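Local coordinates for SH2 domain-containing protein 3C (Homo sapiens, PDB 3T6G) that acts as an adapter in integrin-mediated adhesion and cell migration, its C-terminal Cdc25-homology domain incapable of canonical nucleotide exchange and held in a closed form required for binding BCAR1, at residues Pro271-Leu274 with Glu275-Thr279; Ala150-Gly153 with Ala154-Met157; Thr166-Thr169 with Leu170-His174; Phe303-Val306 with Leu307-Ser311. The protein carries 2 engineered substitutions. All coordinates share one frame; numbering follows the deposited sequence.

Interaction 1: residues Pro271-Leu274 with Glu275-Thr279; sequences PELL and EVFST
Leu-273 lays its CD2 methyl against the ring of Phe-277, one turn further along, with Leu-273 CD2 3.7 Å from Phe-277 CE2. The two side chains run alongside each other in a common direction, and the leucine branch meets the CD2-CE2 flank of the phenyl group. With CG beside its own backbone N and opposite the carbonyl carbon (chi1 -76°), the Phe-277 ring leans back toward the preceding turn, where its CD2 comes 3.5 Å from Leu-273 O at an oblique angle. That same carbonyl oxygen accepts the Phe-277 amide, Leu-273 O to Phe-277 N being 3.2 Å, while Leu-274 O takes a weak second share of it. Phe-277 is the first residue after helix 271-276 to leave helical angles, and its amide is shared there. Earlier in the turn, Glu-275 N binds Pro-271 O at 2.9 Å. Val-276 N bonds to Glu-272 O, and Val-276 CG2 lies 3.2 Å from that oxygen. Ser-278 then caps the next helix through OG to Phe-281 N. The chemistry divides accordingly: Leu-273, Val-276 and Phe-277 give the turn a hydrophobic side that packs on helices 50-64, 35-46 and 93-115, whereas extended Glu-275 carries its carboxylate to Ser-23, its OE2 hydrogen-bonded to the serine OG.

Interaction 2: residues Ala150-Gly153 with Ala154-Met157; sequences AVMG and ALDM
Leu-155 reaches back along the helix toward two side chains of the previous turn, Val-151 and Met-152, with its CD1 methyl turned to both. Leu-155 CD1 is 4.3 Å from Val-151 CG1 and 4.4 Å from Met-152 SD, so these are loose van der Waals approaches. A chi1 of -67° swings the leucine branch back over the preceding turn, and it also brings Leu-155 CG to 3.5 Å from Val-151 O. Met-152 turns the same way at all three of its torsions, which makes it a compact, curled chain. Met-157 is the contrast: its chain stretches out straight past CG, and it meets the earlier turn through that atom, Met-157 CG being 3.4 Å from Gly-153 O. Asp-156 brings its CB to Met-152 O, but its carboxylate heads off from the turn and has a long, weak ion pair with Lys-186.

Beneath the side chains, Leu-155 N binds Val-151 O at 3.1 Å. Ala-154 N bonds to Ala-150 O at 3.2 Å, and Ala-150 O also accepts Ser-107 OG. Near the end of helix 145-155, Asp-156 N makes a weak bond to Gly-153 O, and Met-157 N bonds to Ala-154 O.

Val-151 and Leu-155 pack on helix 121-140, and Met-152 on helix 175-193 at Tyr-181, Leu-185 and Leu-189. Among Val-151, Met-152 and Leu-155 the contact is therefore purely apolar, with Asp-156 at the exposed edge, which fits a largely buried helix near the centre of an all-helical Ras-GEF-type domain.

Interaction 3: residues Thr166-Thr169 with Leu170-His174; sequences TWVT and LRQRH
Leu-170 sets its CD2 methyl beside the benzene part of Trp-167, Leu-170 CD2 lying 3.6 Å from Trp-167 CZ3 and equally near CE3; the two side chains head in the same direction. Arg-171 NH2 lies on the opposite side of the indole plane from that methyl. The arginine chain bends at chi3 (-101°), folding the guanidinium back over the backbone until one face rests on Trp-167 O, 3.7 Å from its plane, while NH2 comes to 3.4 Å from Trp-167 CB. Indole and guanidinium planes lie 22° apart. Further round, Gln-172 runs alongside Val-168, with Gln-172 NE2 3.8 Å from Val-168 CG1, and Arg-173 runs alongside Thr-169, its CD 3.6 Å from Thr-169 OG1. These are the i to i+3 and i to i+4 side-chain pairs of a helix.

Regular helical bonds position them: Arg-171 N to Trp-167 O and Arg-173 N to Thr-169 O are both 2.9 Å. In the next shell, Trp-167 NE1 is held by Ile-160 O, which would help set the turn of the indole, and Thr-166 OG1 joins Glu-315 and Arg-124. Within the Ras-GEF-type domain, helix 164-173 packs against helix 121-140: Trp-167 and Leu-170 on Leu-128, Thr-169 on Ala-125, and the His-174 ring stacks with His-129 just where helix 175-193 begins.

Interaction 4: residues Phe303-Val306 with Leu307-Ser311; sequences FDKV and LTALS
Leu-307 meets the Phe-303 ring at its edge, near the ring plane, Leu-307 CG being 4.1 Å from Phe-303 CD2. One face of the same ring takes Val-306 CG1, which stands 4.3 Å off the Phe-303 ring plane and nearer its margin than its centre, and beyond these segments Trp-287 meets it with ring planes at about 70°. The Phe-303 and Leu-307 side chains slant across each other; Leu-307 turns its branch point away from its own carbonyl (chi1 -68°), which also sets Leu-307 CG 3.4 Å from Phe-303 O. Leu-307 N binds that oxygen at 2.9 Å.

One turn on, the pattern recurs with Val-306 and Leu-310: Leu-310 N donates to Val-306 O, Leu-310 CG packs against the same oxygen, and the methyls Val-306 CG1 and Leu-310 CD1 stand 4.3 Å apart. Such i to i+4 pairs line one side of helix 296-314, the last helix of the modelled Cdc25-homology domain. Phe-303 and Leu-307 press from it onto helix 93-115, both touching Val-112.

Asp-304, Lys-305 and Thr-308 lie away from this apolar pairing. Lys-305 O is gripped twice from the same face of its plane, by Ala-309 N at 3.1 Å and by the hydroxyl Thr-308 OG1 at 3.0 Å. A chi1 of 56° holds Thr-308 OG1 between its backbone N and carbonyl carbon, and this torsion places it near Lys-305 O, above the carbonyl plane. Thr-308 N makes a weak bond to Asp-304 O, while the carboxylate of Asp-304 turns to Gln-159, accepting its NE2 at OD1.

From the N terminus the order is interaction 2, then 3, 1 and 4. Each is local, within one continuous run of chain, so none closes a long loop and none nests in or crosses another. Interactions 2 and 3 touch by packing, Leu-155 O lying 3.8 Å from Trp-167 CZ2, and helix 121-140 receives side chains from both. Interaction 2 also meets interaction 4, late in the chain, through Met-157 SD and Leu-307 CD1, 3.7 Å apart. Interaction 1 touches none of the others, its nearest atoms about 7 Å from interaction 2; helix 93-115 links it to interactions 2 and 4, taking side chains from all three.

Interaction 1: residues Pro271-Leu274 with Glu275-Thr279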
loop_
_atom_site.group_PDB
_atom_site.type_symbol
_atom_site.label_atom_id
_atom_site.label_comp_id
_atom_site.label_asym_id
_atom_site.label_seq_id
_atom_site.Cartn_x
_atom_site.Cartn_y
_atom_site.Cartn_z
ATOM N N PRO A 271 -22.957 -9.541 -8.871
ATOM C CA PRO A 271 -23.291 -8.666 -7.750
ATOM C C PRO A 271 -22.885 -9.195 -6.371
ATOM O O PRO A 271 -22.142 -8.507 -5.653
ATOM C CB PRO A 271 -24.818 -8.560 -7.846
ATOM C CG PRO A 271 -25.193 -9.138 -9.243
ATOM C CD PRO A 271 -23.896 -9.341 -9.980
ATOM N N GLU A 272 -23.358 -10.384 -6.005
ATOM C CA GLU A 272 -23.134 -10.908 -4.651
ATOM C C GLU A 272 -21.658 -11.102 -4.381
ATOM O O GLU A 272 -21.170 -10.905 -3.269
ATOM C CB GLU A 272 -23.860 -12.231 -4.449
ATOM C CG GLU A 272 -25.329 -12.210 -4.833
ATOM C CD GLU A 272 -26.073 -13.419 -4.293
ATOM O OE1 GLU A 272 -25.848 -14.536 -4.810
ATOM O OE2 GLU A 272 -26.866 -13.251 -3.339
ATOM N N LEU A 273 -20.951 -11.490 -5.425
ATOM C CA LEU A 273 -19.532 -11.719 -5.335
ATOM C C LEU A 273 -18.839 -10.396 -5.093
ATOM O O LEU A 273 -17.945 -10.320 -4.245
ATOM C CB LEU A 273 -19.030 -12.361 -6.620
ATOM C CG LEU A 273 -18.410 -13.746 -6.523
ATOM C CD1 LEU A 273 -17.675 -14.024 -7.817
ATOM C CD2 LEU A 273 -17.439 -13.808 -5.356
ATOM N N LEU A 274 -19.251 -9.349 -5.816
ATOM C CA LEU A 274 -18.692 -8.009 -5.573
ATOM C C LEU A 274 -18.962 -7.631 -4.131
ATOM O O LEU A 274 -18.051 -7.181 -3.429
ATOM C CB LEU A 274 -19.245 -6.937 -6.521
ATOM C CG LEU A 274 -18.814 -7.067 -7.984
ATOM C CD1 LEU A 274 -19.324 -5.940 -8.851
ATOM C CD2 LEU A 274 -17.333 -7.119 -8.070
ATOM N N GLU A 275 -20.185 -7.850 -3.650
ATOM C CA GLU A 275 -20.422 -7.522 -2.241
ATOM C C GLU A 275 -19.374 -8.162 -1.316
ATOM O O GLU A 275 -18.826 -7.483 -0.421
ATOM C CB GLU A 275 -21.811 -7.926 -1.806
ATOM C CG GLU A 275 -22.180 -7.420 -0.435
ATOM C CD GLU A 275 -23.686 -7.256 -0.286
ATOM O OE1 GLU A 275 -24.390 -7.272 -1.326
ATOM O OE2 GLU A 275 -24.170 -7.118 0.864
ATOM N N VAL A 276 -19.084 -9.453 -1.558
ATOM C CA VAL A 276 -18.217 -10.264 -0.687
ATOM C C VAL A 276 -16.820 -9.664 -0.595
ATOM O O VAL A 276 -16.179 -9.685 0.450
ATOM C CB VAL A 276 -18.142 -11.738 -1.197
ATOM C CG1 VAL A 276 -17.087 -12.497 -0.466
ATOM C CG2 VAL A 276 -19.514 -12.449 -1.049
ATOM N N PHE A 277 -16.377 -9.089 -1.707
ATOM C CA PHE A 277 -15.052 -8.514 -1.830
ATOM C C PHE A 277 -15.048 -7.009 -1.557
ATOM O O PHE A 277 -14.116 -6.291 -1.956
ATOM C CB PHE A 277 -14.515 -8.787 -3.231
ATOM C CG PHE A 277 -14.046 -10.185 -3.417
ATOM C CD1 PHE A 277 -13.125 -10.741 -2.525
ATOM C CD2 PHE A 277 -14.538 -10.967 -4.454
ATOM C CE1 PHE A 277 -12.691 -12.051 -2.681
ATOM C CE2 PHE A 277 -14.107 -12.279 -4.617
ATOM C CZ PHE A 277 -13.191 -12.821 -3.729
ATOM N N SER A 278 -16.095 -6.537 -0.890
ATOM C CA SER A 278 -16.165 -5.141 -0.517
ATOM C C SER A 278 -15.803 -5.001 0.966
ATOM O O SER A 278 -16.298 -5.782 1.806
ATOM C CB SER A 278 -17.557 -4.564 -0.814
ATOM O OG SER A 278 -18.247 -4.250 0.384
ATOM N N THR A 279 -14.942 -4.014 1.271
ATOM C CA THR A 279 -14.382 -3.819 2.622
ATOM C C THR A 279 -15.451 -3.478 3.662
ATOM O O THR A 279 -15.428 -3.994 4.789
ATOM C CB THR A 279 -13.319 -2.715 2.658
ATOM O OG1 THR A 279 -12.241 -3.054 1.778
ATOM C CG2 THR A 279 -12.789 -2.557 4.073
#

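Interaction 2: residues Ala150-Gly153 with Ala154-Met157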
loop_
_atom_site.group_PDB
_atom_site.type_symbol
_atom_site.label_atom_id
_atom_site.label_comp_id
_atom_site.label_asym_id
_atom_site.label_seq_id
_atom_site.Cartn_x
_atom_site.Cartn_y
_atom_site.Cartn_z
ATOM N N ALA A 150 -2.374 -9.457 -0.445
ATOM C CA ALA A 150 -3.361 -9.633 0.601
ATOM C C ALA A 150 -3.710 -11.133 0.738
ATOM O O ALA A 150 -4.055 -11.606 1.824
ATOM C CB ALA A 150 -4.616 -8.790 0.304
ATOM N N VAL A 151 -3.597 -11.882 -0.360
ATOM C CA VAL A 151 -3.981 -13.284 -0.341
ATOM C C VAL A 151 -2.874 -14.136 0.274
ATOM O O VAL A 151 -3.142 -14.932 1.175
ATOM C CB VAL A 151 -4.408 -13.800 -1.732
ATOM C CG1 VAL A 151 -4.364 -15.321 -1.774
ATOM C CG2 VAL A 151 -5.832 -13.262 -2.095
ATOM N N MET A 152 -1.652 -13.963 -0.229
ATOM C CA MET A 152 -0.424 -14.418 0.432
ATOM C C MET A 152 -0.359 -14.003 1.914
ATOM O O MET A 152 0.035 -14.787 2.764
ATOM C CB MET A 152 0.792 -13.858 -0.304
ATOM C CG MET A 152 0.819 -14.235 -1.782
ATOM S SD MET A 152 1.263 -15.971 -2.012
ATOM C CE MET A 152 2.841 -15.993 -1.174
ATOM N N GLY A 153 -0.753 -12.776 2.226
ATOM C CA GLY A 153 -0.890 -12.381 3.614
ATOM C C GLY A 153 -1.760 -13.343 4.406
ATOM O O GLY A 153 -1.420 -13.720 5.517
ATOM N N ALA A 154 -2.887 -13.755 3.836
ATOM C CA ALA A 154 -3.760 -14.748 4.483
ATOM C C ALA A 154 -3.054 -16.111 4.706
ATOM O O ALA A 154 -3.139 -16.709 5.785
ATOM C CB ALA A 154 -4.988 -14.954 3.659
ATOM N N LEU A 155 -2.357 -16.568 3.670
ATOM C CA LEU A 155 -1.750 -17.880 3.626
ATOM C C LEU A 155 -0.585 -17.965 4.582
ATOM O O LEU A 155 -0.058 -19.037 4.819
ATOM C CB LEU A 155 -1.276 -18.183 2.201
ATOM C CG LEU A 155 -2.428 -18.341 1.200
ATOM C CD1 LEU A 155 -1.889 -18.494 -0.199
ATOM C CD2 LEU A 155 -3.318 -19.538 1.567
ATOM N N ASP A 156 -0.204 -16.818 5.136
ATOM C CA ASP A 156 1.011 -16.706 5.925
ATOM C C ASP A 156 0.711 -16.233 7.345
ATOM O O ASP A 156 1.617 -16.092 8.160
ATOM C CB ASP A 156 2.014 -15.775 5.235
ATOM C CG ASP A 156 3.419 -15.817 5.879
ATOM O OD1 ASP A 156 4.236 -16.703 5.520
ATOM O OD2 ASP A 156 3.714 -14.950 6.734
ATOM N N MET A 157 -0.553 -15.985 7.668
ATOM C CA MET A 157 -0.849 -15.665 9.058
ATOM C C MET A 157 -0.409 -16.849 9.897
ATOM O O MET A 157 -0.518 -17.993 9.459
ATOM C CB MET A 157 -2.328 -15.410 9.273
ATOM C CG MET A 157 -2.829 -14.197 8.573
ATOM S SD MET A 157 -4.528 -13.941 9.072
ATOM C CE MET A 157 -4.865 -12.410 8.209
#

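Interaction 3: residues Thr166-Thr169 with Leu170-His174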
loop_
_atom_site.group_PDB
_atom_site.type_symbol
_atom_site.label_atom_id
_atom_site.label_comp_id
_atom_site.label_asym_id
_atom_site.label_seq_id
_atom_site.Cartn_x
_atom_site.Cartn_y
_atom_site.Cartn_z
ATOM N N THR A 166 -3.302 -29.751 7.531
ATOM C CA THR A 166 -3.730 -29.153 6.261
ATOM C C THR A 166 -2.568 -29.014 5.266
ATOM O O THR A 166 -2.695 -29.390 4.102
ATOM C CB THR A 166 -4.413 -27.775 6.469
ATOM O OG1 THR A 166 -5.399 -27.869 7.509
ATOM C CG2 THR A 166 -5.076 -27.303 5.186
ATOM N N TRP A 167 -1.432 -28.489 5.726
ATOM C CA TRP A 167 -0.254 -28.348 4.856
ATOM C C TRP A 167 0.353 -29.675 4.380
ATOM O O TRP A 167 0.703 -29.814 3.202
ATOM C CB TRP A 167 0.820 -27.459 5.502
ATOM C CG TRP A 167 0.352 -26.091 5.590
ATOM C CD1 TRP A 167 -0.279 -25.508 6.646
ATOM C CD2 TRP A 167 0.400 -25.109 4.549
ATOM N NE1 TRP A 167 -0.613 -24.213 6.333
ATOM C CE2 TRP A 167 -0.208 -23.942 5.045
ATOM C CE3 TRP A 167 0.904 -25.102 3.240
ATOM C CZ2 TRP A 167 -0.328 -22.771 4.287
ATOM C CZ3 TRP A 167 0.791 -23.945 2.487
ATOM C CH2 TRP A 167 0.180 -22.790 3.012
ATOM N N VAL A 168 0.490 -30.640 5.287
ATOM C CA VAL A 168 0.968 -31.963 4.898
ATOM C C VAL A 168 0.068 -32.529 3.799
ATOM O O VAL A 168 0.540 -32.963 2.746
ATOM C CB VAL A 168 0.980 -32.946 6.080
ATOM C CG1 VAL A 168 1.029 -34.372 5.562
ATOM C CG2 VAL A 168 2.148 -32.661 7.023
ATOM N N THR A 169 -1.239 -32.503 4.039
ATOM C CA THR A 169 -2.170 -33.032 3.060
ATOM C C THR A 169 -2.217 -32.213 1.762
ATOM O O THR A 169 -2.511 -32.777 0.698
ATOM C CB THR A 169 -3.568 -33.344 3.675
ATOM O OG1 THR A 169 -4.579 -33.312 2.661
ATOM C CG2 THR A 169 -3.905 -32.383 4.753
ATOM N N LEU A 170 -1.891 -30.915 1.832
ATOM C CA LEU A 170 -1.747 -30.105 0.611
ATOM C C LEU A 170 -0.550 -30.607 -0.172
ATOM O O LEU A 170 -0.537 -30.606 -1.408
ATOM C CB LEU A 170 -1.556 -28.615 0.922
ATOM C CG LEU A 170 -1.294 -27.669 -0.267
ATOM C CD1 LEU A 170 -2.606 -27.240 -0.915
ATOM C CD2 LEU A 170 -0.515 -26.409 0.142
ATOM N N ARG A 171 0.463 -31.033 0.566
ATOM C CA ARG A 171 1.679 -31.560 -0.028
ATOM C C ARG A 171 1.408 -32.910 -0.688
ATOM O O ARG A 171 1.999 -33.240 -1.719
ATOM C CB ARG A 171 2.753 -31.700 1.049
ATOM C CG ARG A 171 3.976 -30.822 0.841
ATOM C CD ARG A 171 4.692 -30.556 2.157
ATOM N NE ARG A 171 4.352 -29.233 2.675
ATOM C CZ ARG A 171 4.310 -28.914 3.965
ATOM N NH1 ARG A 171 4.579 -29.834 4.894
ATOM N NH2 ARG A 171 3.991 -27.669 4.319
ATOM N N GLN A 172 0.500 -33.683 -0.097
ATOM C CA GLN A 172 0.165 -35.011 -0.612
ATOM C C GLN A 172 -0.739 -34.955 -1.830
ATOM O O GLN A 172 -0.468 -35.597 -2.842
ATOM C CB GLN A 172 -0.510 -35.851 0.471
ATOM C CG GLN A 172 0.466 -36.585 1.378
ATOM C CD GLN A 172 -0.193 -37.092 2.650
ATOM O OE1 GLN A 172 -1.422 -37.029 2.805
ATOM N NE2 GLN A 172 0.621 -37.583 3.573
ATOM N N ARG A 173 -1.803 -34.163 -1.725
ATOM C CA ARG A 173 -2.893 -34.193 -2.687
ATOM C C ARG A 173 -2.835 -33.096 -3.738
ATOM O O ARG A 173 -3.414 -33.227 -4.818
ATOM C CB ARG A 173 -4.222 -34.100 -1.943
ATOM C CG ARG A 173 -4.520 -35.308 -1.086
ATOM C CD ARG A 173 -5.780 -35.106 -0.269
ATOM N NE ARG A 173 -6.999 -35.242 -1.064
ATOM C CZ ARG A 173 -7.507 -36.402 -1.484
ATOM N NH1 ARG A 173 -6.898 -37.556 -1.193
ATOM N NH2 ARG A 173 -8.628 -36.407 -2.202
ATOM N N HIS A 174 -2.155 -32.008 -3.409
ATOM C CA HIS A 174 -2.087 -30.860 -4.299
ATOM C C HIS A 174 -0.640 -30.469 -4.476
ATOM O O HIS A 174 -0.236 -29.333 -4.223
ATOM C CB HIS A 174 -2.892 -29.706 -3.723
ATOM C CG HIS A 174 -4.261 -30.110 -3.290
ATOM N ND1 HIS A 174 -5.298 -30.292 -4.181
ATOM C CD2 HIS A 174 -4.760 -30.397 -2.065
ATOM C CE1 HIS A 174 -6.386 -30.639 -3.519
ATOM N NE2 HIS A 174 -6.085 -30.722 -2.236
#

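Interaction 4: residues Phe303-Val306 with Leu307-Ser311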
loop_
_atom_site.group_PDB
_atom_site.type_symbol
_atom_site.label_atom_id
_atom_site.label_comp_id
_atom_site.label_asym_id
_atom_site.label_seq_id
_atom_site.Cartn_x
_atom_site.Cartn_y
_atom_site.Cartn_z
ATOM N N PHE A 303 -9.406 -9.779 16.667
ATOM C CA PHE A 303 -9.553 -10.859 15.708
ATOM C C PHE A 303 -8.344 -11.771 15.691
ATOM O O PHE A 303 -8.450 -12.948 15.350
ATOM C CB PHE A 303 -9.857 -10.342 14.302
ATOM C CG PHE A 303 -11.033 -11.026 13.673
ATOM C CD1 PHE A 303 -12.319 -10.519 13.842
ATOM C CD2 PHE A 303 -10.863 -12.192 12.940
ATOM C CE1 PHE A 303 -13.417 -11.156 13.279
ATOM C CE2 PHE A 303 -11.955 -12.838 12.383
ATOM C CZ PHE A 303 -13.233 -12.321 12.554
ATOM N N ASP A 304 -7.191 -11.228 16.057
ATOM C CA ASP A 304 -5.978 -12.022 16.019
ATOM C C ASP A 304 -6.156 -13.143 17.010
ATOM O O ASP A 304 -5.692 -14.258 16.793
ATOM C CB ASP A 304 -4.765 -11.188 16.382
ATOM C CG ASP A 304 -3.493 -11.990 16.361
ATOM O OD1 ASP A 304 -2.965 -12.219 15.251
ATOM O OD2 ASP A 304 -3.028 -12.394 17.453
ATOM N N LYS A 305 -6.861 -12.848 18.094
ATOM C CA LYS A 305 -7.149 -13.864 19.094
ATOM C C LYS A 305 -8.225 -14.848 18.591
ATOM O O LYS A 305 -8.156 -16.060 18.862
ATOM C CB LYS A 305 -7.543 -13.209 20.431
ATOM C CG LYS A 305 -9.036 -13.269 20.766
ATOM C CD LYS A 305 -9.474 -14.690 21.166
ATOM C CE LYS A 305 -10.959 -14.769 21.523
ATOM N NZ LYS A 305 -11.345 -16.140 21.956
ATOM N N VAL A 306 -9.207 -14.330 17.851
ATOM C CA VAL A 306 -10.314 -15.156 17.379
ATOM C C VAL A 306 -9.825 -16.204 16.407
ATOM O O VAL A 306 -10.247 -17.354 16.454
ATOM C CB VAL A 306 -11.386 -14.333 16.699
ATOM C CG1 VAL A 306 -12.314 -15.234 15.914
ATOM C CG2 VAL A 306 -12.160 -13.564 17.742
ATOM N N LEU A 307 -8.933 -15.785 15.522
ATOM C CA LEU A 307 -8.247 -16.691 14.625
ATOM C C LEU A 307 -7.519 -17.795 15.388
ATOM O O LEU A 307 -7.865 -18.967 15.259
ATOM C CB LEU A 307 -7.266 -15.913 13.745
ATOM C CG LEU A 307 -7.934 -14.983 12.734
ATOM C CD1 LEU A 307 -6.892 -14.272 11.890
ATOM C CD2 LEU A 307 -8.874 -15.781 11.850
ATOM N N THR A 308 -6.520 -17.430 16.189
ATOM C CA THR A 308 -5.685 -18.436 16.839
ATOM C C THR A 308 -6.512 -19.453 17.601
ATOM O O THR A 308 -6.104 -20.601 17.718
ATOM C CB THR A 308 -4.662 -17.827 17.796
ATOM O OG1 THR A 308 -5.345 -17.021 18.754
ATOM C CG2 THR A 308 -3.664 -16.974 17.042
ATOM N N ALA A 309 -7.678 -19.041 18.105
ATOM C CA ALA A 309 -8.575 -19.979 18.799
ATOM C C ALA A 309 -9.227 -20.974 17.842
ATOM O O ALA A 309 -9.251 -22.179 18.099
ATOM C CB ALA A 309 -9.650 -19.238 19.583
ATOM N N LEU A 310 -9.784 -20.468 16.752
ATOM C CA LEU A 310 -10.329 -21.344 15.734
ATOM C C LEU A 310 -9.252 -22.326 15.311
ATOM O O LEU A 310 -9.484 -23.529 15.230
ATOM C CB LEU A 310 -10.791 -20.535 14.526
ATOM C CG LEU A 310 -11.878 -19.528 14.880
ATOM C CD1 LEU A 310 -12.488 -18.874 13.627
ATOM C CD2 LEU A 310 -12.927 -20.244 15.714
ATOM N N SER A 311 -8.069 -21.791 15.046
ATOM C CA SER A 311 -6.958 -22.576 14.550
ATOM C C SER A 311 -6.619 -23.718 15.500
ATOM O O SER A 311 -6.210 -24.799 15.074
ATOM C CB SER A 311 -5.741 -21.676 14.348
ATOM O OG SER A 311 -4.664 -22.406 13.791
#